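Local coordinates for protein succinate--CoA ligase subunit alpha (Campylobacter jejuni, PDB 6MEL) that is the alpha chain of a two-subunit ligase, built from an N-terminal CoA-binding domain of the Rossmann type and a CoA-ligase domain, at residues T100-M105 against G180-G185; V148-K153 against A203-G208; G208-S213 against E257-K262; E217-I222 against E264-Y269. All coordinates share one frame; numbering follows the deposited sequence. Where two conformers were deposited one is given.

Interaction 1 of 4, residues T100-M105 against G180-G185; sequences TPVKDM and GDPIIG
Val102 lies against Pro182 and Ile183 with its two methyls divided between them. With CG1 anti to the backbone N (chi1 -177°), that methyl meets Ile183 CD1 at 3.7 Å, while CG2, anti to the carbonyl carbon, touches Pro182 CG at 3.8 Å; both pairs of side chains cross at a slant. One turn on, Met105 and Ile183 slide past each other in opposite directions, Met105 CG resting 3.7 Å from Ile183 O and a little farther from the CG2 branch. Ile183 is therefore held between two residues of the first turn of helix 102-115, its CD1 end on Val102 and its CG2 branch on Met105. The polar part of the contact runs through water. Asp181 OD2 accepts from two waters, one of which accepts from Thr100 N at 2.9 Å while the other donates to Thr100 O at 2.8 Å; Asp181 OD1 is bound by Asn123. Aromatic packing from the partner subunit reaches both Val102 and Ile183, so this junction borders the subunit interface. Because the buried Asp181 carboxylate meets the Thr100 backbone only through the two waters, its position probably depends on them and on Asn123, while Val102, Met105 and Ile183 supply direct contact.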
loop_
_atom_site.group_PDB
_atom_site.type_symbol
_atom_site.label_atom_id
_atom_site.label_comp_id
_atom_site.label_asym_id
_atom_site.label_seq_id
_atom_site.Cartn_x
_atom_site.Cartn_y
_atom_site.Cartn_z
ATOM N N THR A 100 1.140 -2.226 9.250
ATOM C CA THR A 100 2.326 -1.824 10.024
ATOM C C THR A 100 2.829 -0.476 9.496
ATOM O O THR A 100 3.005 -0.318 8.290
ATOM C CB THR A 100 3.437 -2.884 9.946
ATOM O OG1 THR A 100 2.928 -4.136 10.399
ATOM C CG2 THR A 100 4.659 -2.503 10.755
ATOM N N PRO A 101 3.071 0.549 10.335
ATOM C CA PRO A 101 3.686 1.783 9.846
ATOM C C PRO A 101 4.981 1.495 9.064
ATOM O O PRO A 101 5.800 0.672 9.487
ATOM C CB PRO A 101 3.899 2.603 11.133
ATOM C CG PRO A 101 2.838 2.087 12.089
ATOM C CD PRO A 101 2.772 0.600 11.778
ATOM N N VAL A 102 5.151 2.127 7.899
ATOM C CA VAL A 102 6.308 1.844 7.048
ATOM C C VAL A 102 7.622 2.107 7.808
ATOM O O VAL A 102 8.588 1.368 7.708
ATOM C CB VAL A 102 6.277 2.609 5.710
ATOM C CG1 VAL A 102 7.468 2.199 4.840
ATOM C CG2 VAL A 102 4.980 2.330 4.947
ATOM N N LYS A 103 7.671 3.197 8.536
ATOM C CA LYS A 103 8.886 3.557 9.220
ATOM C C LYS A 103 9.272 2.441 10.215
ATOM O O LYS A 103 10.476 2.146 10.395
ATOM C CB LYS A 103 8.699 4.891 9.944
ATOM C CG LYS A 103 9.947 5.361 10.649
ATOM C CD LYS A 103 9.742 6.647 11.387
ATOM C CE LYS A 103 8.939 6.435 12.635
ATOM N NZ LYS A 103 9.122 7.569 13.564
ATOM N N ASP A 104 8.281 1.824 10.870
ATOM C CA ASP A 104 8.600 0.778 11.874
ATOM C C ASP A 104 9.242 -0.409 11.165
ATOM O O ASP A 104 10.186 -1.018 11.657
ATOM C CB ASP A 104 7.383 0.304 12.668
ATOM C CG ASP A 104 6.785 1.311 13.626
ATOM O OD1 ASP A 104 7.402 2.392 13.854
ATOM O OD2 ASP A 104 5.690 0.999 14.155
ATOM N N MET A 105 8.723 -0.729 9.988
ATOM C CA MET A 105 9.249 -1.819 9.226
ATOM C C MET A 105 10.648 -1.482 8.698
ATOM O O MET A 105 11.539 -2.332 8.652
ATOM C CB MET A 105 8.291 -2.138 8.075
ATOM C CG MET A 105 8.512 -3.455 7.491
ATOM S SD MET A 105 8.435 -4.779 8.766
ATOM C CE MET A 105 9.753 -5.538 7.861
ATOM N N GLY A 180 2.384 -7.414 0.825
ATOM C CA GLY A 180 1.817 -6.342 0.009
ATOM C C GLY A 180 2.234 -4.936 0.452
ATOM O O GLY A 180 1.649 -3.952 0.010
ATOM N N ASP A 181 3.223 -4.841 1.340
ATOM C CA ASP A 181 3.662 -3.552 1.883
ATOM C C ASP A 181 4.836 -3.005 1.065
ATOM O O ASP A 181 5.464 -3.699 0.253
ATOM C CB ASP A 181 4.015 -3.690 3.364
ATOM C CG ASP A 181 2.805 -3.736 4.278
ATOM O OD1 ASP A 181 1.672 -3.624 3.768
ATOM O OD2 ASP A 181 3.013 -3.846 5.522
ATOM N N PRO A 182 5.150 -1.712 1.213
ATOM C CA PRO A 182 6.222 -1.099 0.446
ATOM C C PRO A 182 7.615 -1.596 0.844
ATOM O O PRO A 182 8.502 -1.672 0.004
ATOM C CB PRO A 182 6.100 0.409 0.747
ATOM C CG PRO A 182 4.822 0.599 1.550
ATOM C CD PRO A 182 4.447 -0.758 2.077
ATOM N N ILE A 183 7.784 -1.919 2.120
ATOM C CA ILE A 183 8.996 -2.634 2.576
ATOM C C ILE A 183 8.599 -4.042 3.047
ATOM O O ILE A 183 7.760 -4.170 3.938
ATOM C CB ILE A 183 9.682 -1.871 3.708
ATOM C CG1 ILE A 183 10.071 -0.444 3.329
ATOM C CG2 ILE A 183 10.867 -2.654 4.251
ATOM C CD1 ILE A 183 10.653 0.327 4.521
ATOM N N ILE A 184 9.239 -5.060 2.467
ATOM C CA ILE A 184 9.033 -6.430 2.801
ATOM C C ILE A 184 10.402 -7.061 2.994
ATOM O O ILE A 184 11.416 -6.385 2.921
ATOM C CB ILE A 184 8.209 -7.142 1.708
ATOM C CG1 ILE A 184 8.843 -6.997 0.323
ATOM C CG2 ILE A 184 6.754 -6.658 1.704
ATOM C CD1 ILE A 184 8.265 -7.940 -0.700
ATOM N N GLY A 185 10.414 -8.355 3.294
ATOM C CA GLY A 185 11.636 -9.060 3.556
ATOM C C GLY A 185 12.131 -9.797 2.331
ATOM O O GLY A 185 12.408 -9.176 1.285
HETATM O O HOH W 1 1.881 -4.634 7.795
HETATM O O HOH W 2 4.527 -1.954 6.561
#

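Interaction 2 of 4, residues V148-K153 against A203-G208; sequences VGLISK and AIVMIG
Strands 148-152 and 203-208 run parallel, Val148 beside Ala203 through Ser152 beside Ile207, as adjacent strands in the alpha/beta sandwich of the CoA-ligase domain, a mixed sheet with helices on both sides. Their directions differ by 19°. Five backbone hydrogen bonds form the parallel ladder: Gly149 N to Ala203 O, Val205 N to Gly149 O, Ile151 N to Val205 O, Ile207 N to Ile151 O and a last one at the strand end. In this last bond Lys153 N lies 3.1 Å from Ile207 O. Short CA-H...O contacts fill in between them. On the face bearing Val148, Leu150 and Val205, Val205 is gripped from two directions. Its CG2 meets Val148 CG1 at 3.7 Å, the two side chains crossing, whereas Leu150 lies side by side with it and brings CD1 to 3.7 Å from Val205 CB. Helices 156-167 and 280-288 cover this face. On the other face Ile151 stands off the sheet and its CD1 crosses Ile204, coming 3.9 Å from Ile204 CG2; both side chains touch Phe195 of helix 188-197. Beyond the strand end, Lys153 extends past CG toward Glu215, with which NZ forms a salt bridge. Ser152 OG is anti to its backbone N (chi1 180°) and hydrogen-bonds to Thr158 and Ser154 N; this same buried oxygen sits 3.4 Å from Ile207 CB.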
loop_
_atom_site.group_PDB
_atom_site.type_symbol
_atom_site.label_atom_id
_atom_site.label_comp_id
_atom_site.label_asym_id
_atom_site.label_seq_id
_atom_site.Cartn_x
_atom_site.Cartn_y
_atom_site.Cartn_z
ATOM N N VAL A 148 5.917 -27.391 -8.323
ATOM C CA VAL A 148 5.833 -25.943 -8.661
ATOM C C VAL A 148 6.012 -25.078 -7.405
ATOM O O VAL A 148 5.271 -25.182 -6.465
ATOM C CB VAL A 148 4.538 -25.607 -9.418
ATOM C CG1 VAL A 148 4.514 -24.148 -9.830
ATOM C CG2 VAL A 148 4.389 -26.498 -10.650
ATOM N N GLY A 149 7.032 -24.220 -7.423
ATOM C CA GLY A 149 7.246 -23.206 -6.399
ATOM C C GLY A 149 6.373 -21.993 -6.687
ATOM O O GLY A 149 6.019 -21.741 -7.873
ATOM N N LEU A 150 6.030 -21.249 -5.635
ATOM C CA LEU A 150 5.124 -20.073 -5.752
ATOM C C LEU A 150 5.691 -18.924 -4.899
ATOM O O LEU A 150 5.973 -19.135 -3.731
ATOM C CB LEU A 150 3.800 -20.588 -5.203
ATOM C CG LEU A 150 2.499 -19.903 -5.549
ATOM C CD1 LEU A 150 2.534 -19.129 -6.847
ATOM C CD2 LEU A 150 1.383 -20.948 -5.549
ATOM N N ILE A 151 5.838 -17.731 -5.475
ATOM C CA ILE A 151 6.223 -16.537 -4.754
ATOM C C ILE A 151 5.190 -15.472 -5.072
ATOM O O ILE A 151 4.983 -15.216 -6.233
ATOM C CB ILE A 151 7.622 -16.045 -5.165
ATOM C CG1 ILE A 151 8.682 -17.146 -5.103
ATOM C CG2 ILE A 151 8.038 -14.836 -4.330
ATOM C CD1 ILE A 151 9.869 -16.859 -5.990
ATOM N N SER A 152 4.551 -14.881 -4.050
ATOM C CA SER A 152 3.406 -13.984 -4.307
ATOM C C SER A 152 3.344 -12.818 -3.307
ATOM O O SER A 152 3.433 -13.018 -2.097
ATOM C CB SER A 152 2.141 -14.771 -4.292
ATOM O OG SER A 152 1.010 -13.957 -4.529
ATOM N N LYS A 153 3.059 -11.630 -3.844
ATOM C CA LYS A 153 2.811 -10.452 -3.046
ATOM C C LYS A 153 1.355 -10.418 -2.546
ATOM O O LYS A 153 0.961 -9.449 -1.807
ATOM C CB LYS A 153 3.040 -9.187 -3.866
ATOM C CG LYS A 153 4.461 -8.642 -3.960
ATOM C CD LYS A 153 4.491 -7.435 -4.858
ATOM C CE LYS A 153 5.864 -6.814 -4.929
ATOM N NZ LYS A 153 5.869 -5.623 -5.808
ATOM N N ALA A 203 9.657 -25.752 -11.536
ATOM C CA ALA A 203 9.201 -24.519 -12.153
ATOM C C ALA A 203 8.719 -23.596 -11.042
ATOM O O ALA A 203 8.363 -24.068 -9.979
ATOM C CB ALA A 203 8.102 -24.826 -13.131
ATOM N N ILE A 204 8.762 -22.295 -11.295
ATOM C CA ILE A 204 8.334 -21.322 -10.314
ATOM C C ILE A 204 7.298 -20.384 -10.927
ATOM O O ILE A 204 7.503 -19.874 -12.047
ATOM C CB ILE A 204 9.525 -20.518 -9.776
ATOM C CG1 ILE A 204 10.624 -21.423 -9.215
ATOM C CG2 ILE A 204 9.041 -19.558 -8.718
ATOM C CD1 ILE A 204 11.822 -21.511 -10.083
ATOM N N VAL A 205 6.217 -20.159 -10.186
ATOM C CA VAL A 205 5.247 -19.102 -10.480
ATOM C C VAL A 205 5.564 -17.903 -9.576
ATOM O O VAL A 205 5.575 -18.039 -8.352
ATOM C CB VAL A 205 3.814 -19.596 -10.256
ATOM C CG1 VAL A 205 2.787 -18.481 -10.463
ATOM C CG2 VAL A 205 3.489 -20.801 -11.141
ATOM N N MET A 206 5.746 -16.727 -10.176
ATOM C CA MET A 206 5.894 -15.487 -9.451
ATOM C C MET A 206 4.657 -14.623 -9.724
ATOM O O MET A 206 4.234 -14.444 -10.869
ATOM C CB MET A 206 7.214 -14.749 -9.764
ATOM C CG MET A 206 7.391 -14.353 -11.203
ATOM S SD MET A 206 8.957 -13.476 -11.442
ATOM C CE MET A 206 8.554 -11.816 -10.916
ATOM N N ILE A 207 4.035 -14.160 -8.634
ATOM C CA ILE A 207 2.834 -13.318 -8.683
ATOM C C ILE A 207 3.211 -11.962 -8.088
ATOM O O ILE A 207 3.622 -11.900 -6.930
ATOM C CB ILE A 207 1.640 -13.904 -7.906
ATOM C CG1 ILE A 207 1.354 -15.373 -8.223
ATOM C CG2 ILE A 207 0.414 -13.036 -8.122
ATOM C CD1 ILE A 207 0.753 -15.588 -9.586
ATOM N N GLY A 208 3.076 -10.903 -8.899
ATOM C CA GLY A 208 3.417 -9.587 -8.462
ATOM C C GLY A 208 2.246 -8.661 -8.595
ATOM O O GLY A 208 1.130 -9.106 -8.911
#

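Interaction 3 of 4, residues G208-S213 against E257-K262; sequences GEIGGS and ESAAAK
The carboxylate of Glu257 meets Gly212 through OE2, which accepts from Gly212 N at 2.7 Å on its anti side, with the donor 19° out of the carboxylate plane. Its other oxygen, OE1, is held by Ser254 N. Among the flat peptide groups, the carbonyl of Glu257 receives Gly211 N in its plane, on a lone pair, at 3.0 Å. Lys262 NZ instead lies above the plane of the Gly211 carbonyl, 61° out of it, at 2.8 Å from the oxygen, and is tilted only slightly from the plane of the Glu209 carbonyl, where NZ to O is 2.7 Å. Lys262 reaches these oxygens from the first turn of helix 259-268 with its chain extended beyond CG. Ile210 adds an apolar touch, CG2 to Ala259 CB at 4.2 Å. Ser258 is the N-cap of helix 259-268: its OG accepts from Ala261 N and is also hydrogen-bonded to Ala255 O. The turn leaves the C-terminal end of strand 203-209 and leads to helix 214-225 through Gly211 and Gly212, both at positive phi. One ammonium thus bonds Glu209 O, Gly211 O and the carboxylate of Glu215, with Gly212 O as a weaker fourth partner; the carbonyl oxygens and Glu215 would probably offset the nearness of the like-charged Lys153 NZ.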
loop_
_atom_site.group_PDB
_atom_site.type_symbol
_atom_site.label_atom_id
_atom_site.label_comp_id
_atom_site.label_asym_id
_atom_site.label_seq_id
_atom_site.Cartn_x
_atom_site.Cartn_y
_atom_site.Cartn_z
ATOM N N GLY A 208 3.076 -10.903 -8.899
ATOM C CA GLY A 208 3.417 -9.587 -8.462
ATOM C C GLY A 208 2.246 -8.661 -8.595
ATOM O O GLY A 208 1.130 -9.106 -8.911
ATOM N N GLU A 209 2.521 -7.381 -8.353
ATOM C CA GLU A 209 1.562 -6.334 -8.545
ATOM C C GLU A 209 2.270 -4.989 -8.714
ATOM O O GLU A 209 3.483 -4.887 -8.563
ATOM C CB GLU A 209 0.523 -6.330 -7.423
ATOM C CG GLU A 209 1.055 -6.088 -6.040
ATOM C CD GLU A 209 0.092 -6.440 -4.901
ATOM O OE1 GLU A 209 -0.532 -7.504 -4.963
ATOM O OE2 GLU A 209 -0.009 -5.630 -3.938
ATOM N N ILE A 210 1.473 -3.983 -9.065
ATOM C CA ILE A 210 1.897 -2.611 -9.193
ATOM C C ILE A 210 2.647 -2.179 -7.935
ATOM O O ILE A 210 2.357 -2.628 -6.822
ATOM C CB ILE A 210 0.701 -1.691 -9.447
ATOM C CG1 ILE A 210 -0.393 -1.879 -8.400
ATOM C CG2 ILE A 210 0.157 -1.883 -10.851
ATOM C CD1 ILE A 210 -1.329 -0.663 -8.326
ATOM N N GLY A 211 3.595 -1.252 -8.142
ATOM C CA GLY A 211 4.278 -0.546 -7.033
ATOM C C GLY A 211 5.701 -1.038 -6.871
ATOM O O GLY A 211 5.950 -2.261 -6.793
ATOM N N GLY A 212 6.628 -0.076 -6.772
ATOM C CA GLY A 212 8.065 -0.330 -6.794
ATOM C C GLY A 212 8.455 -1.122 -8.036
ATOM O O GLY A 212 7.662 -1.276 -9.003
ATOM N N SER A 213 9.665 -1.659 -8.022
ATOM C CA SER A 213 10.235 -2.224 -9.271
ATOM C C SER A 213 10.930 -3.557 -9.001
ATOM O O SER A 213 11.787 -3.969 -9.770
ATOM C CB SER A 213 11.181 -1.209 -9.918
ATOM O OG SER A 213 12.219 -0.894 -9.010
ATOM N N GLU A 257 6.753 1.432 -12.279
ATOM C CA GLU A 257 6.054 0.734 -11.208
ATOM C C GLU A 257 4.755 0.112 -11.749
ATOM O O GLU A 257 4.028 -0.547 -11.033
ATOM C CB GLU A 257 5.741 1.678 -10.049
ATOM C CG GLU A 257 6.962 2.277 -9.341
ATOM C CD GLU A 257 6.500 3.148 -8.181
ATOM O OE1 GLU A 257 6.014 4.248 -8.427
ATOM O OE2 GLU A 257 6.387 2.632 -7.092
ATOM N N SER A 258 4.428 0.403 -12.991
ATOM C CA SER A 258 3.189 -0.043 -13.604
ATOM C C SER A 258 3.251 -1.537 -13.946
ATOM O O SER A 258 4.341 -2.140 -14.124
ATOM C CB SER A 258 2.921 0.746 -14.858
ATOM O OG SER A 258 3.825 0.308 -15.881
ATOM N N ALA A 259 2.078 -2.147 -14.111
ATOM C CA ALA A 259 2.070 -3.573 -14.440
ATOM C C ALA A 259 2.689 -3.783 -15.832
ATOM O O ALA A 259 3.396 -4.769 -16.047
ATOM C CB ALA A 259 0.672 -4.125 -14.374
ATOM N N ALA A 260 2.373 -2.902 -16.790
ATOM C CA ALA A 260 2.881 -3.061 -18.186
ATOM C C ALA A 260 4.419 -3.058 -18.181
ATOM O O ALA A 260 5.015 -3.865 -18.868
ATOM C CB ALA A 260 2.352 -1.968 -19.120
ATOM N N ALA A 261 5.043 -2.137 -17.415
ATOM C CA ALA A 261 6.503 -2.024 -17.369
ATOM C C ALA A 261 7.131 -3.300 -16.809
ATOM O O ALA A 261 8.161 -3.744 -17.277
ATOM C CB ALA A 261 6.946 -0.814 -16.576
ATOM N N LYS A 262 6.494 -3.900 -15.803
ATOM C CA LYS A 262 7.027 -5.091 -15.201
ATOM C C LYS A 262 6.887 -6.266 -16.179
ATOM O O LYS A 262 7.801 -7.082 -16.344
ATOM C CB LYS A 262 6.270 -5.397 -13.898
ATOM C CG LYS A 262 6.527 -4.353 -12.836
ATOM C CD LYS A 262 5.738 -4.493 -11.557
ATOM C CE LYS A 262 6.085 -3.337 -10.642
ATOM N NZ LYS A 262 5.814 -3.680 -9.241
#

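Interaction 4 of 4, residues E217-I222 against E264-Y269; sequences EAAKFI and EALKSY
Lys220 overlaps the ring of Tyr269: its CA stands over the centre of one face, 3.8 Å from the centroid and 1° off the ring normal, a CH-pi contact. The two side chains continue side by side in the same direction. CG is anti to the backbone N (chi1 -174°), which sets it 3.8 Å from Tyr269 OH, with CE at a like distance from that oxygen. Ala219 fills the centre of the contact. Its CB meets Ala265 O at 3.6 Å and also touches Leu266 CD2, at 3.7 Å, while approaching Tyr269 CD1 obliquely; Tyr269 CB in turn rests 3.5 Å from Ala219 O. Ile222 CD1 makes only a loose touch on Leu266 CD2. No hydrogen bond crosses between the segments, and the small Ala219 side chain goes with 8.2 Å between the axes of segments 217-222 and 264-268, whose directions differ by 8°. Tyr269 itself is the first residue to leave helical geometry, so the ring closes the contact at the end of helix 259-268. The helix pair packs on one side of the CoA-ligase sheet: Leu266 reaches Val273 of edge strand 272-273, and Ile222 touches Leu192 of helix 188-197, which packs beside helix 214-225.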
loop_
_atom_site.group_PDB
_atom_site.type_symbol
_atom_site.label_atom_id
_atom_site.label_comp_id
_atom_site.label_asym_id
_atom_site.label_seq_id
_atom_site.Cartn_x
_atom_site.Cartn_y
_atom_site.Cartn_z
ATOM N N GLU A 217 13.576 -5.622 -11.729
ATOM C CA GLU A 217 14.918 -6.059 -11.333
ATOM C C GLU A 217 15.036 -7.585 -11.352
ATOM O O GLU A 217 16.120 -8.089 -11.700
ATOM C CB GLU A 217 15.327 -5.522 -9.956
ATOM C CG GLU A 217 15.509 -4.003 -9.952
ATOM C CD GLU A 217 15.416 -3.316 -8.590
ATOM O OE1 GLU A 217 15.370 -4.016 -7.546
ATOM O OE2 GLU A 217 15.392 -2.063 -8.568
ATOM N N ALA A 218 13.962 -8.303 -10.980
ATOM C CA ALA A 218 13.973 -9.783 -10.987
ATOM C C ALA A 218 14.197 -10.341 -12.408
ATOM O O ALA A 218 14.702 -11.426 -12.565
ATOM C CB ALA A 218 12.688 -10.347 -10.428
ATOM N N ALA A 219 13.804 -9.603 -13.430
ATOM C CA ALA A 219 13.790 -10.142 -14.792
ATOM C C ALA A 219 15.226 -10.455 -15.261
ATOM O O ALA A 219 15.545 -11.560 -15.670
ATOM C CB ALA A 219 13.106 -9.185 -15.702
ATOM N N LYS A 220 16.114 -9.484 -15.118
ATOM C CA LYS A 220 17.491 -9.661 -15.510
ATOM C C LYS A 220 18.151 -10.720 -14.631
ATOM O O LYS A 220 18.883 -11.568 -15.114
ATOM C CB LYS A 220 18.246 -8.351 -15.347
ATOM C CG LYS A 220 19.670 -8.415 -15.865
ATOM C CD LYS A 220 20.470 -7.279 -15.344
ATOM C CE LYS A 220 21.110 -6.502 -16.465
ATOM N NZ LYS A 220 22.335 -5.863 -15.939
ATOM N N PHE A 221 17.863 -10.653 -13.330
ATOM C CA PHE A 221 18.361 -11.606 -12.404
ATOM C C PHE A 221 17.995 -13.030 -12.852
ATOM O O PHE A 221 18.824 -13.927 -12.742
ATOM C CB PHE A 221 17.858 -11.299 -11.001
ATOM C CG PHE A 221 18.244 -12.336 -9.987
ATOM C CD1 PHE A 221 19.446 -12.230 -9.300
ATOM C CD2 PHE A 221 17.445 -13.447 -9.771
ATOM C CE1 PHE A 221 19.819 -13.214 -8.390
ATOM C CE2 PHE A 221 17.819 -14.427 -8.861
ATOM C CZ PHE A 221 18.998 -14.299 -8.168
ATOM N N ILE A 222 16.740 -13.261 -13.253
ATOM C CA ILE A 222 16.291 -14.586 -13.717
ATOM C C ILE A 222 17.149 -15.033 -14.925
ATOM O O ILE A 222 17.714 -16.139 -14.950
ATOM C CB ILE A 222 14.778 -14.583 -14.005
ATOM C CG1 ILE A 222 13.978 -14.585 -12.697
ATOM C CG2 ILE A 222 14.377 -15.767 -14.881
ATOM C CD1 ILE A 222 12.598 -14.007 -12.838
ATOM N N GLU A 264 6.597 -6.261 -19.409
ATOM C CA GLU A 264 7.475 -6.035 -20.579
ATOM C C GLU A 264 8.919 -6.411 -20.233
ATOM O O GLU A 264 9.586 -7.051 -21.027
ATOM C CB GLU A 264 7.332 -4.573 -20.974
ATOM C CG GLU A 264 7.955 -4.175 -22.293
ATOM C CD GLU A 264 7.574 -2.735 -22.632
ATOM O OE1 GLU A 264 6.470 -2.272 -22.160
ATOM O OE2 GLU A 264 8.362 -2.072 -23.355
ATOM N N ALA A 265 9.397 -6.031 -19.038
ATOM C CA ALA A 265 10.759 -6.374 -18.631
ATOM C C ALA A 265 10.875 -7.898 -18.506
ATOM O O ALA A 265 11.824 -8.498 -18.973
ATOM C CB ALA A 265 11.123 -5.709 -17.326
ATOM N N LEU A 266 9.913 -8.514 -17.830
ATOM C CA LEU A 266 9.950 -9.966 -17.617
ATOM C C LEU A 266 9.911 -10.711 -18.969
ATOM O O LEU A 266 10.661 -11.647 -19.206
ATOM C CB LEU A 266 8.765 -10.344 -16.722
ATOM C CG LEU A 266 8.941 -9.969 -15.256
ATOM C CD1 LEU A 266 7.615 -10.066 -14.529
ATOM C CD2 LEU A 266 9.986 -10.857 -14.601
ATOM N N LYS A 267 9.032 -10.266 -19.856
ATOM C CA LYS A 267 8.880 -10.884 -21.180
ATOM C C LYS A 267 10.207 -10.809 -21.975
ATOM O O LYS A 267 10.666 -11.815 -22.512
ATOM C CB LYS A 267 7.756 -10.201 -21.947
ATOM C CG LYS A 267 7.481 -10.814 -23.308
ATOM C CD LYS A 267 6.286 -10.207 -24.026
ATOM C CE LYS A 267 5.715 -11.164 -25.055
ATOM N NZ LYS A 267 4.802 -12.137 -24.403
ATOM N N SER A 268 10.867 -9.654 -21.955
ATOM C CA SER A 268 12.067 -9.430 -22.752
ATOM C C SER A 268 13.241 -10.249 -22.196
ATOM O O SER A 268 14.179 -10.500 -22.905
ATOM C CB SER A 268 12.407 -7.968 -22.807
ATOM O OG SER A 268 13.009 -7.584 -21.574
ATOM N N TYR A 269 13.194 -10.688 -20.933
ATOM C CA TYR A 269 14.268 -11.518 -20.384
ATOM C C TYR A 269 13.903 -12.999 -20.415
ATOM O O TYR A 269 14.613 -13.796 -19.783
ATOM C CB TYR A 269 14.639 -11.050 -18.980
ATOM C CG TYR A 269 15.608 -9.899 -18.997
ATOM C CD1 TYR A 269 15.230 -8.614 -18.645
ATOM C CD2 TYR A 269 16.904 -10.102 -19.440
ATOM C CE1 TYR A 269 16.140 -7.569 -18.675
ATOM C CE2 TYR A 269 17.833 -9.078 -19.465
ATOM C CZ TYR A 269 17.445 -7.806 -19.097
ATOM O OH TYR A 269 18.391 -6.829 -19.131
#

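Interaction 2 is the core of the set, a fully buried strand pair held by a regular backbone ladder. Interaction 3 starts where its strand 203-209 ends: they share Gly208, and Lys153 NZ lies 3.9 Å from Lys262 NZ, with Glu215 salt-bridged to both. Interaction 4 uses the same helix 259-268 as interaction 3, but farther along and nearer the surface, where aliphatic and aromatic packing replaces the polar grip. It meets interaction 2 through Met206, whose SD lies 3.9 Å from Ile222 CD1. Interaction 1 touches none of the others, though its nearest atoms come within about 4 Å of interactions 2 and 3; buried beside the partner subunit, it joins the two domains by apolar packing and water.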